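Local coordinates for protein glycosyl hydrolase family 10 (PDB 4QPW) that binds xylohexaose through the carbohydrate-binding module described here, one part of a larger modular enzyme that probably cleaves glycosidic bonds in xylan, at residues Arg77-Gly82 with Val129-Ile134; Thr103-Tyr108 with Gln133-Lys138; Glu69-Met74 with Glu107-Phe112. All coordinates share one frame; numbering follows the deposited sequence.

Contact 1: Arg77-Gly82 with Val129-Ile134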
loop_
_atom_site.group_PDB
_atom_site.type_symbol
_atom_site.label_atom_id
_atom_site.label_comp_id
_atom_site.label_asym_id
_atom_site.label_seq_id
_atom_site.Cartn_x
_atom_site.Cartn_y
_atom_site.Cartn_z
ATOM N N ARG A 77 2.865 -9.844 0.735
ATOM C CA ARG A 77 4.066 -10.737 0.773
ATOM C C ARG A 77 5.051 -10.153 -0.237
ATOM O O ARG A 77 4.731 -9.337 -1.147
ATOM C CB ARG A 77 3.715 -12.147 0.480
ATOM C CG ARG A 77 3.336 -12.436 -0.855
ATOM C CD ARG A 77 3.164 -13.947 -1.193
ATOM N NE ARG A 77 3.016 -14.293 -2.550
ATOM C CZ ARG A 77 2.866 -15.528 -3.137
ATOM N NH1 ARG A 77 2.866 -16.692 -2.414
ATOM N NH2 ARG A 77 2.686 -15.557 -4.470
ATOM N N GLY A 78 6.285 -10.664 -0.171
ATOM C CA GLY A 78 7.307 -10.348 -1.153
ATOM C C GLY A 78 8.130 -11.528 -1.496
ATOM O O GLY A 78 8.100 -12.592 -0.833
ATOM N N SER A 79 8.924 -11.362 -2.537
ATOM C CA SER A 79 9.853 -12.434 -2.969
ATOM C C SER A 79 10.992 -12.552 -2.021
ATOM O O SER A 79 11.744 -13.576 -2.146
ATOM C CB SER A 79 10.401 -12.113 -4.376
ATOM O OG SER A 79 10.931 -10.848 -4.459
ATOM N N ALA A 80 11.251 -11.657 -1.177
ATOM C CA ALA A 80 12.231 -11.669 -0.128
ATOM C C ALA A 80 11.763 -10.772 0.983
ATOM O O ALA A 80 10.760 -9.996 0.803
ATOM C CB ALA A 80 13.582 -11.144 -0.612
ATOM N N GLU A 81 12.322 -10.832 2.164
ATOM C CA GLU A 81 12.043 -9.941 3.214
ATOM C C GLU A 81 12.298 -8.486 2.814
ATOM O O GLU A 81 13.332 -8.172 2.166
ATOM C CB GLU A 81 12.836 -10.269 4.491
ATOM C CG GLU A 81 12.319 -11.527 5.148
ATOM C CD GLU A 81 13.151 -12.058 6.319
ATOM O OE1 GLU A 81 13.829 -11.301 6.981
ATOM O OE2 GLU A 81 13.065 -13.268 6.573
ATOM N N GLY A 82 11.427 -7.537 3.126
ATOM C CA GLY A 82 11.617 -6.144 2.858
ATOM C C GLY A 82 10.629 -5.304 3.582
ATOM O O GLY A 82 9.840 -5.826 4.421
ATOM N N VAL A 129 14.164 -4.364 -4.017
ATOM C CA VAL A 129 14.388 -5.118 -5.189
ATOM C C VAL A 129 13.712 -6.452 -5.177
ATOM O O VAL A 129 14.051 -7.271 -4.313
ATOM C CB VAL A 129 15.916 -5.279 -5.544
ATOM C CG1 VAL A 129 16.076 -6.028 -6.822
ATOM C CG2 VAL A 129 16.548 -3.936 -5.576
ATOM N N GLY A 130 12.778 -6.726 -6.036
ATOM C CA GLY A 130 12.068 -7.967 -6.117
ATOM C C GLY A 130 10.596 -7.741 -6.443
ATOM O O GLY A 130 10.245 -6.792 -7.144
ATOM N N THR A 131 9.765 -8.640 -5.954
ATOM C CA THR A 131 8.292 -8.580 -6.224
ATOM C C THR A 131 7.587 -8.365 -4.886
ATOM O O THR A 131 7.807 -9.155 -3.931
ATOM C CB THR A 131 7.834 -9.830 -6.860
ATOM O OG1 THR A 131 8.561 -10.075 -8.126
ATOM C CG2 THR A 131 6.343 -9.822 -7.235
ATOM N N ILE A 132 6.760 -7.317 -4.807
ATOM C CA ILE A 132 5.784 -7.090 -3.706
ATOM C C ILE A 132 4.422 -7.417 -4.243
ATOM O O ILE A 132 4.027 -6.983 -5.341
ATOM C CB ILE A 132 5.893 -5.660 -3.236
ATOM C CG1 ILE A 132 7.279 -5.386 -2.660
ATOM C CG2 ILE A 132 4.762 -5.383 -2.243
ATOM C CD1 ILE A 132 7.494 -3.928 -2.356
ATOM N N GLN A 133 3.643 -8.199 -3.491
ATOM C CA GLN A 133 2.237 -8.507 -3.813
ATOM C C GLN A 133 1.320 -8.087 -2.683
ATOM O O GLN A 133 1.633 -8.300 -1.493
ATOM C CB GLN A 133 2.122 -9.980 -4.074
ATOM C CG GLN A 133 2.947 -10.422 -5.320
ATOM C CD GLN A 133 2.805 -11.909 -5.618
ATOM O OE1 GLN A 133 2.633 -12.709 -4.705
ATOM N NE2 GLN A 133 2.808 -12.243 -6.848
ATOM N N ILE A 134 0.221 -7.413 -3.050
ATOM C CA ILE A 134 -0.752 -6.867 -2.089
ATOM C C ILE A 134 -2.098 -7.410 -2.461
ATOM O O ILE A 134 -2.613 -7.214 -3.550
ATOM C CB ILE A 134 -0.703 -5.331 -2.105
ATOM C CG1 ILE A 134 0.665 -4.851 -1.657
ATOM C CG2 ILE A 134 -1.841 -4.795 -1.206
ATOM C CD1 ILE A 134 0.889 -3.353 -1.824
#
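Arg77 and Gln133 form a hydrogen-bonded antiparallel pair, Arg77 N to Gln133 O 3.0 Å and Gln133 N to Arg77 O 2.8 Å, and the next pair, Gly78 with Ile132, is non-hydrogen-bonded. On the face that Arg77 and Gln133 share, their long side chains run side by side in the same direction, and the guanidinium and the amide lie almost in one plane, 11° apart. Gln133 OE1 sits at the guanidinium edge and receives two N-H groups, Arg77 NE at 2.7 Å and Arg77 NH2 at 2.9 Å, the latter on a lone pair. At the amide's other end Gln133 NE2 binds Glu41 on strand 39-44. A leucine in place of Arg77 would probably leave Gln133 OE1 without both of these donors and its amide, held by Glu41 alone, freer to turn.

Just past strand 69-78, Ser79 continues the bonding in modified form. Its N binds Thr131 O at 2.8 Å, while OG, lying between the backbone N and the carbonyl carbon (chi1 52°), accepts from Thr131 N at 2.9 Å in a nearly straight bond of 174°. A serine thus supplies from its side chain the acceptor that a continuing strand would offer from its backbone. Glycines suit the tight places. A side chain on Gly78 would be crowded by Ala80 O; one on Gly130 would collide with Ser79 OG and with the preceding carbonyl oxygen. The fork, with Glu41 at the other end, fixes the rotation of the Gln133 amide and sets a cationic group where strand 69-78 ends against strand 130-141, in one of the two sheets of this carbohydrate-binding module; Glu37, in a long, weak ion pair, would probably balance part of its charge.

Contact 2: Thr103-Tyr108 with Gln133-Lys138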
loop_
_atom_site.group_PDB
_atom_site.type_symbol
_atom_site.label_atom_id
_atom_site.label_comp_id
_atom_site.label_asym_id
_atom_site.label_seq_id
_atom_site.Cartn_x
_atom_site.Cartn_y
_atom_site.Cartn_z
ATOM N N THR A 103 8.012 -13.801 2.850
ATOM C CA THR A 103 7.564 -14.562 1.773
ATOM C C THR A 103 6.219 -15.282 1.960
ATOM O O THR A 103 5.784 -16.027 1.091
ATOM C CB THR A 103 8.648 -15.566 1.233
ATOM O OG1 THR A 103 8.765 -16.647 2.231
ATOM C CG2 THR A 103 9.933 -14.901 0.957
ATOM N N GLU A 104 5.596 -15.139 3.100
ATOM C CA GLU A 104 4.315 -15.751 3.426
ATOM C C GLU A 104 3.217 -14.669 3.262
ATOM O O GLU A 104 3.435 -13.549 3.705
ATOM C CB GLU A 104 4.361 -16.198 4.908
ATOM C CG GLU A 104 5.509 -17.180 5.176
ATOM C CD GLU A 104 5.698 -17.562 6.596
ATOM O OE1 GLU A 104 4.981 -17.080 7.489
ATOM O OE2 GLU A 104 6.564 -18.473 6.896
ATOM N N TRP A 105 2.079 -15.062 2.772
ATOM C CA TRP A 105 0.897 -14.149 2.785
ATOM C C TRP A 105 0.503 -13.929 4.236
ATOM O O TRP A 105 0.097 -14.931 4.946
ATOM C CB TRP A 105 -0.235 -14.678 2.023
ATOM C CG TRP A 105 -0.144 -14.514 0.537
ATOM C CD1 TRP A 105 -0.054 -15.463 -0.378
ATOM C CD2 TRP A 105 -0.188 -13.253 -0.177
ATOM N NE1 TRP A 105 -0.103 -14.903 -1.677
ATOM C CE2 TRP A 105 -0.210 -13.529 -1.501
ATOM C CE3 TRP A 105 -0.257 -11.914 0.236
ATOM C CZ2 TRP A 105 -0.316 -12.486 -2.488
ATOM C CZ3 TRP A 105 -0.382 -10.919 -0.731
ATOM C CH2 TRP A 105 -0.405 -11.244 -2.050
ATOM N N LYS A 106 0.555 -12.709 4.735
ATOM C CA LYS A 106 0.209 -12.333 6.096
ATOM C C LYS A 106 -0.580 -11.038 6.042
ATOM O O LYS A 106 -0.401 -10.234 5.138
ATOM C CB LYS A 106 1.453 -12.123 6.983
ATOM C CG LYS A 106 2.195 -13.486 7.175
ATOM C CD LYS A 106 3.567 -13.371 7.792
ATOM C CE LYS A 106 3.704 -12.571 9.014
ATOM N NZ LYS A 106 5.206 -12.621 9.409
ATOM N N GLU A 107 -1.441 -10.836 7.052
ATOM C CA GLU A 107 -2.127 -9.573 7.230
ATOM C C GLU A 107 -1.376 -8.727 8.204
ATOM O O GLU A 107 -0.928 -9.249 9.266
ATOM C CB GLU A 107 -3.571 -9.784 7.723
ATOM C CG GLU A 107 -4.401 -8.514 7.643
ATOM C CD GLU A 107 -5.795 -8.737 8.176
ATOM O OE1 GLU A 107 -5.944 -8.790 9.427
ATOM O OE2 GLU A 107 -6.755 -8.891 7.379
ATOM N N TYR A 108 -1.166 -7.472 7.904
ATOM C CA TYR A 108 -0.546 -6.493 8.757
ATOM C C TYR A 108 -1.560 -5.479 9.186
ATOM O O TYR A 108 -2.422 -5.068 8.343
ATOM C CB TYR A 108 0.639 -5.829 8.001
ATOM C CG TYR A 108 1.696 -6.819 7.572
ATOM C CD1 TYR A 108 2.778 -7.101 8.484
ATOM C CD2 TYR A 108 1.575 -7.588 6.474
ATOM C CE1 TYR A 108 3.714 -8.070 8.225
ATOM C CE2 TYR A 108 2.526 -8.550 6.167
ATOM C CZ TYR A 108 3.584 -8.785 7.068
ATOM O OH TYR A 108 4.514 -9.791 6.778
ATOM N N GLN A 133 3.643 -8.199 -3.491
ATOM C CA GLN A 133 2.237 -8.507 -3.813
ATOM C C GLN A 133 1.320 -8.087 -2.683
ATOM O O GLN A 133 1.633 -8.300 -1.493
ATOM C CB GLN A 133 2.122 -9.980 -4.074
ATOM C CG GLN A 133 2.947 -10.422 -5.320
ATOM C CD GLN A 133 2.805 -11.909 -5.618
ATOM O OE1 GLN A 133 2.633 -12.709 -4.705
ATOM N NE2 GLN A 133 2.808 -12.243 -6.848
ATOM N N ILE A 134 0.221 -7.413 -3.050
ATOM C CA ILE A 134 -0.752 -6.867 -2.089
ATOM C C ILE A 134 -2.098 -7.410 -2.461
ATOM O O ILE A 134 -2.613 -7.214 -3.550
ATOM C CB ILE A 134 -0.703 -5.331 -2.105
ATOM C CG1 ILE A 134 0.665 -4.851 -1.657
ATOM C CG2 ILE A 134 -1.841 -4.795 -1.206
ATOM C CD1 ILE A 134 0.889 -3.353 -1.824
ATOM N N LYS A 135 -2.719 -8.175 -1.529
ATOM C CA LYS A 135 -3.977 -8.827 -1.822
ATOM C C LYS A 135 -5.229 -7.920 -1.591
ATOM O O LYS A 135 -6.179 -8.049 -2.356
ATOM C CB LYS A 135 -4.070 -10.074 -0.916
ATOM C CG LYS A 135 -5.075 -11.091 -1.234
ATOM C CD LYS A 135 -4.697 -11.861 -2.493
ATOM C CE LYS A 135 -5.703 -12.983 -2.823
ATOM N NZ LYS A 135 -5.392 -13.642 -4.112
ATOM N N TYR A 136 -5.177 -7.120 -0.561
ATOM C CA TYR A 136 -6.318 -6.242 -0.202
ATOM C C TYR A 136 -5.830 -5.208 0.738
ATOM O O TYR A 136 -4.778 -5.351 1.390
ATOM C CB TYR A 136 -7.519 -7.035 0.416
ATOM C CG TYR A 136 -7.181 -7.825 1.667
ATOM C CD1 TYR A 136 -7.063 -7.208 2.908
ATOM C CD2 TYR A 136 -6.948 -9.197 1.622
ATOM C CE1 TYR A 136 -6.817 -7.941 4.057
ATOM C CE2 TYR A 136 -6.674 -9.927 2.729
ATOM C CZ TYR A 136 -6.566 -9.284 3.905
ATOM O OH TYR A 136 -6.261 -10.007 5.131
ATOM N N VAL A 137 -6.668 -4.156 0.860
ATOM C CA VAL A 137 -6.514 -3.100 1.834
ATOM C C VAL A 137 -7.850 -2.809 2.471
ATOM O O VAL A 137 -8.863 -2.698 1.734
ATOM C CB VAL A 137 -5.964 -1.796 1.147
ATOM C CG1 VAL A 137 -5.751 -0.730 2.151
ATOM C CG2 VAL A 137 -4.666 -2.085 0.417
ATOM N N LYS A 138 -7.892 -2.723 3.793
ATOM C CA LYS A 138 -9.105 -2.375 4.517
ATOM C C LYS A 138 -8.826 -1.249 5.476
ATOM O O LYS A 138 -7.731 -1.158 6.026
ATOM C CB LYS A 138 -9.664 -3.595 5.317
ATOM C CG LYS A 138 -9.968 -4.832 4.507
ATOM C CD LYS A 138 -10.415 -6.025 5.288
ATOM C CE LYS A 138 -10.598 -7.258 4.449
ATOM N NZ LYS A 138 -11.038 -8.450 5.233
HETATM O O HOH W 1 -9.472 -8.735 7.535
#
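Glu107 OE2 is gripped by Tyr136 OH, which donates to it at 2.6 Å, and by a water that donates at 2.7 Å. The phenol meets the oxygen on its anti side, 29° out of the carboxylate plane, and the carboxylate stands perpendicular to the tyrosine ring, with OE2 at the ring edge. An extended chain, CG anti to the backbone N (chi1 -168°), lets the glutamate span the gap. The same water accepts from Lys138 NZ at 2.8 Å, linking opposite charges that do not touch directly.

Strand 69-78 runs between the two backbones, and its Met75 touches both Trp105 and Tyr136. Trp105 bridges that strand with the far end of its indole: CH2 rests 3.5 Å from Gln133 CB, and CZ3 comes to 3.4 Å from Gln133 O and 3.8 Å from Lys135 CB. The Trp105 and Gln133 side chains cross at about a right angle, indole and amide planes only 12° apart. A large flat ring suits this reach, and its NE1 is hydrogen-bonded to Glu37. Lys135 contributes only its root, its amine turning off to Gly38 O. A direct phenol bond and a water-relayed lysine would probably stabilise the negative charge on exposed Glu107.

Contact 3: Glu69-Met74 with Glu107-Phe112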
loop_
_atom_site.group_PDB
_atom_site.type_symbol
_atom_site.label_atom_id
_atom_site.label_comp_id
_atom_site.label_asym_id
_atom_site.label_seq_id
_atom_site.Cartn_x
_atom_site.Cartn_y
_atom_site.Cartn_z
ATOM N N GLU A 69 -10.287 7.025 15.531
ATOM C CA GLU A 69 -9.368 5.887 15.534
ATOM C C GLU A 69 -9.815 4.774 14.565
ATOM O O GLU A 69 -10.975 4.353 14.568
ATOM C CB GLU A 69 -9.358 5.301 16.941
ATOM C CG GLU A 69 -8.824 6.155 18.103
ATOM C CD GLU A 69 -7.376 6.561 17.970
ATOM O OE1 GLU A 69 -6.538 5.644 17.656
ATOM O OE2 GLU A 69 -7.076 7.792 18.205
ATOM N N TYR A 70 -8.819 4.285 13.826
ATOM C CA TYR A 70 -9.033 3.221 12.815
ATOM C C TYR A 70 -7.901 2.304 12.829
ATOM O O TYR A 70 -6.851 2.527 13.443
ATOM C CB TYR A 70 -9.132 3.866 11.378
ATOM C CG TYR A 70 -10.192 4.913 11.230
ATOM C CD1 TYR A 70 -11.478 4.609 10.898
ATOM C CD2 TYR A 70 -9.884 6.303 11.417
ATOM C CE1 TYR A 70 -12.451 5.557 10.722
ATOM C CE2 TYR A 70 -10.836 7.231 11.281
ATOM C CZ TYR A 70 -12.121 6.885 10.931
ATOM O OH TYR A 70 -13.057 7.892 10.762
ATOM N N LYS A 71 -8.039 1.177 12.074
ATOM C CA LYS A 71 -6.908 0.378 11.648
ATOM C C LYS A 71 -6.792 0.368 10.142
ATOM O O LYS A 71 -7.832 0.338 9.433
ATOM C CB LYS A 71 -7.055 -1.112 12.043
ATOM C CG LYS A 71 -7.049 -1.345 13.531
ATOM C CD LYS A 71 -7.272 -2.823 13.844
ATOM C CE LYS A 71 -7.365 -3.082 15.351
ATOM N NZ LYS A 71 -7.538 -4.562 15.639
ATOM N N LEU A 72 -5.594 0.410 9.638
ATOM C CA LEU A 72 -5.286 0.004 8.280
ATOM C C LEU A 72 -4.926 -1.498 8.308
ATOM O O LEU A 72 -4.063 -1.896 9.151
ATOM C CB LEU A 72 -4.076 0.786 7.768
ATOM C CG LEU A 72 -3.427 0.335 6.496
ATOM C CD1 LEU A 72 -4.321 0.516 5.280
ATOM C CD2 LEU A 72 -2.065 1.043 6.286
ATOM N N LYS A 73 -5.525 -2.294 7.479
ATOM C CA LYS A 73 -5.178 -3.715 7.309
ATOM C C LYS A 73 -4.722 -3.929 5.923
ATOM O O LYS A 73 -5.403 -3.489 4.946
ATOM C CB LYS A 73 -6.308 -4.651 7.645
ATOM C CG LYS A 73 -6.824 -4.513 9.051
ATOM C CD LYS A 73 -7.841 -5.577 9.457
ATOM C CE LYS A 73 -8.244 -5.431 10.932
ATOM N NZ LYS A 73 -9.146 -6.500 11.371
ATOM N N MET A 74 -3.583 -4.591 5.702
ATOM C CA MET A 74 -3.104 -4.928 4.370
ATOM C C MET A 74 -2.551 -6.305 4.347
ATOM O O MET A 74 -1.743 -6.627 5.273
ATOM C CB MET A 74 -2.039 -3.935 4.001
ATOM C CG MET A 74 -1.587 -3.939 2.569
ATOM S SD MET A 74 -0.170 -2.880 2.181
ATOM C CE MET A 74 -0.952 -1.394 3.329
ATOM N N GLU A 107 -1.441 -10.836 7.052
ATOM C CA GLU A 107 -2.127 -9.573 7.230
ATOM C C GLU A 107 -1.376 -8.727 8.204
ATOM O O GLU A 107 -0.928 -9.249 9.266
ATOM C CB GLU A 107 -3.571 -9.784 7.723
ATOM C CG GLU A 107 -4.401 -8.514 7.643
ATOM C CD GLU A 107 -5.795 -8.737 8.176
ATOM O OE1 GLU A 107 -5.944 -8.790 9.427
ATOM O OE2 GLU A 107 -6.755 -8.891 7.379
ATOM N N TYR A 108 -1.166 -7.472 7.904
ATOM C CA TYR A 108 -0.546 -6.493 8.757
ATOM C C TYR A 108 -1.560 -5.479 9.186
ATOM O O TYR A 108 -2.422 -5.068 8.343
ATOM C CB TYR A 108 0.639 -5.829 8.001
ATOM C CG TYR A 108 1.696 -6.819 7.572
ATOM C CD1 TYR A 108 2.778 -7.101 8.484
ATOM C CD2 TYR A 108 1.575 -7.588 6.474
ATOM C CE1 TYR A 108 3.714 -8.070 8.225
ATOM C CE2 TYR A 108 2.526 -8.550 6.167
ATOM C CZ TYR A 108 3.584 -8.785 7.068
ATOM O OH TYR A 108 4.514 -9.791 6.778
ATOM N N GLU A 109 -1.533 -5.024 10.419
ATOM C CA GLU A 109 -2.434 -4.015 10.895
ATOM C C GLU A 109 -1.706 -2.864 11.515
ATOM O O GLU A 109 -0.677 -3.031 12.206
ATOM C CB GLU A 109 -3.698 -4.578 11.655
ATOM C CG GLU A 109 -3.501 -5.250 12.998
ATOM C CD GLU A 109 -4.816 -5.715 13.640
ATOM O OE1 GLU A 109 -4.947 -5.176 14.769
ATOM O OE2 GLU A 109 -5.613 -6.543 13.075
ATOM N N PHE A 110 -2.213 -1.664 11.321
ATOM C CA PHE A 110 -1.651 -0.361 11.868
ATOM C C PHE A 110 -2.777 0.392 12.437
ATOM O O PHE A 110 -3.676 0.849 11.719
ATOM C CB PHE A 110 -1.022 0.359 10.666
ATOM C CG PHE A 110 -0.674 1.853 10.859
ATOM C CD1 PHE A 110 0.440 2.228 11.603
ATOM C CD2 PHE A 110 -1.409 2.843 10.226
ATOM C CE1 PHE A 110 0.750 3.608 11.773
ATOM C CE2 PHE A 110 -1.053 4.185 10.354
ATOM C CZ PHE A 110 0.006 4.501 11.090
ATOM N N SER A 111 -2.780 0.588 13.755
ATOM C CA SER A 111 -3.726 1.421 14.397
ATOM C C SER A 111 -3.352 2.897 14.368
ATOM O O SER A 111 -2.149 3.201 14.563
ATOM C CB SER A 111 -3.874 0.999 15.889
ATOM O OG SER A 111 -4.495 -0.282 15.991
ATOM N N PHE A 112 -4.262 3.766 14.095
ATOM C CA PHE A 112 -3.925 5.195 14.005
ATOM C C PHE A 112 -5.101 5.991 14.309
ATOM O O PHE A 112 -6.257 5.652 14.096
ATOM C CB PHE A 112 -3.347 5.578 12.635
ATOM C CG PHE A 112 -4.313 5.471 11.472
ATOM C CD1 PHE A 112 -4.695 4.192 10.899
ATOM C CD2 PHE A 112 -4.943 6.599 10.969
ATOM C CE1 PHE A 112 -5.606 4.149 9.923
ATOM C CE2 PHE A 112 -5.857 6.502 9.975
ATOM C CZ PHE A 112 -6.205 5.254 9.452
HETATM O O HOH W 2 -8.129 -9.134 10.830
#
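The Phe112 ring lies against Tyr70 and Leu72 on the densely filled face of this antiparallel ladder. Its CG lies between the backbone N and the carbonyl carbon (chi1 67°), which starts the ring toward Glu69-Met74. CZ then meets Tyr70 CB at 3.8 Å, Leu72 N stands at the ring edge, 3.7 Å from CE1, and the two aromatic rings meet obliquely. Leu72 CB also touches the edge of the Phe110 ring, 4.2 Å from CD2. Two backbone hydrogen bonds at each of the pairs Tyr70-Phe112, Leu72-Phe110 and Met74-Tyr108 join the strands.

The opposite face is polar and looser. Extended Lys71 puts NZ 2.8 Å from Glu109 OE1 in a salt bridge on the syn side, 29° out of the carboxylate plane, whereas Lys73 NZ reaches Glu109 OE2 only at a long 3.9 Å. Lys73 NZ donates a hydrogen bond to a water at 2.9 Å that donates to Glu107 OE1 at 2.6 Å; flexible, charged chains suit such a wet surface. Asp2 salt-bridges both lysines.

Strand 130-141 pairs with the other edge of strand 69-78, at Lys71 and Lys73, while strands 82-89 and 95-101 of the facing sheet cover the apolar side with Phe86, Val88 and Phe99.

In the fold
All three contacts belong to one antiparallel sheet, in which strand 69-78 runs between strands 106-113 and 130-141. Contacts 1 and 3 are the direct pairings on its two edges, contact 1 where the strand ends and contact 3 nearer its start; contact 2 joins the two outer strands across it. All are partly buried. Contact 3 has a buried apolar face turned to the other sheet and an exposed charged one, whereas contacts 1 and 2, which share Gln133, work mainly through polar and aromatic groups and include exposed Ser79 and Glu107. Sugar-pocket residues Glu20, Gln55, Met122 and Gln124 lie on the facing sheet, so these contacts probably belong to the framework behind the pocket.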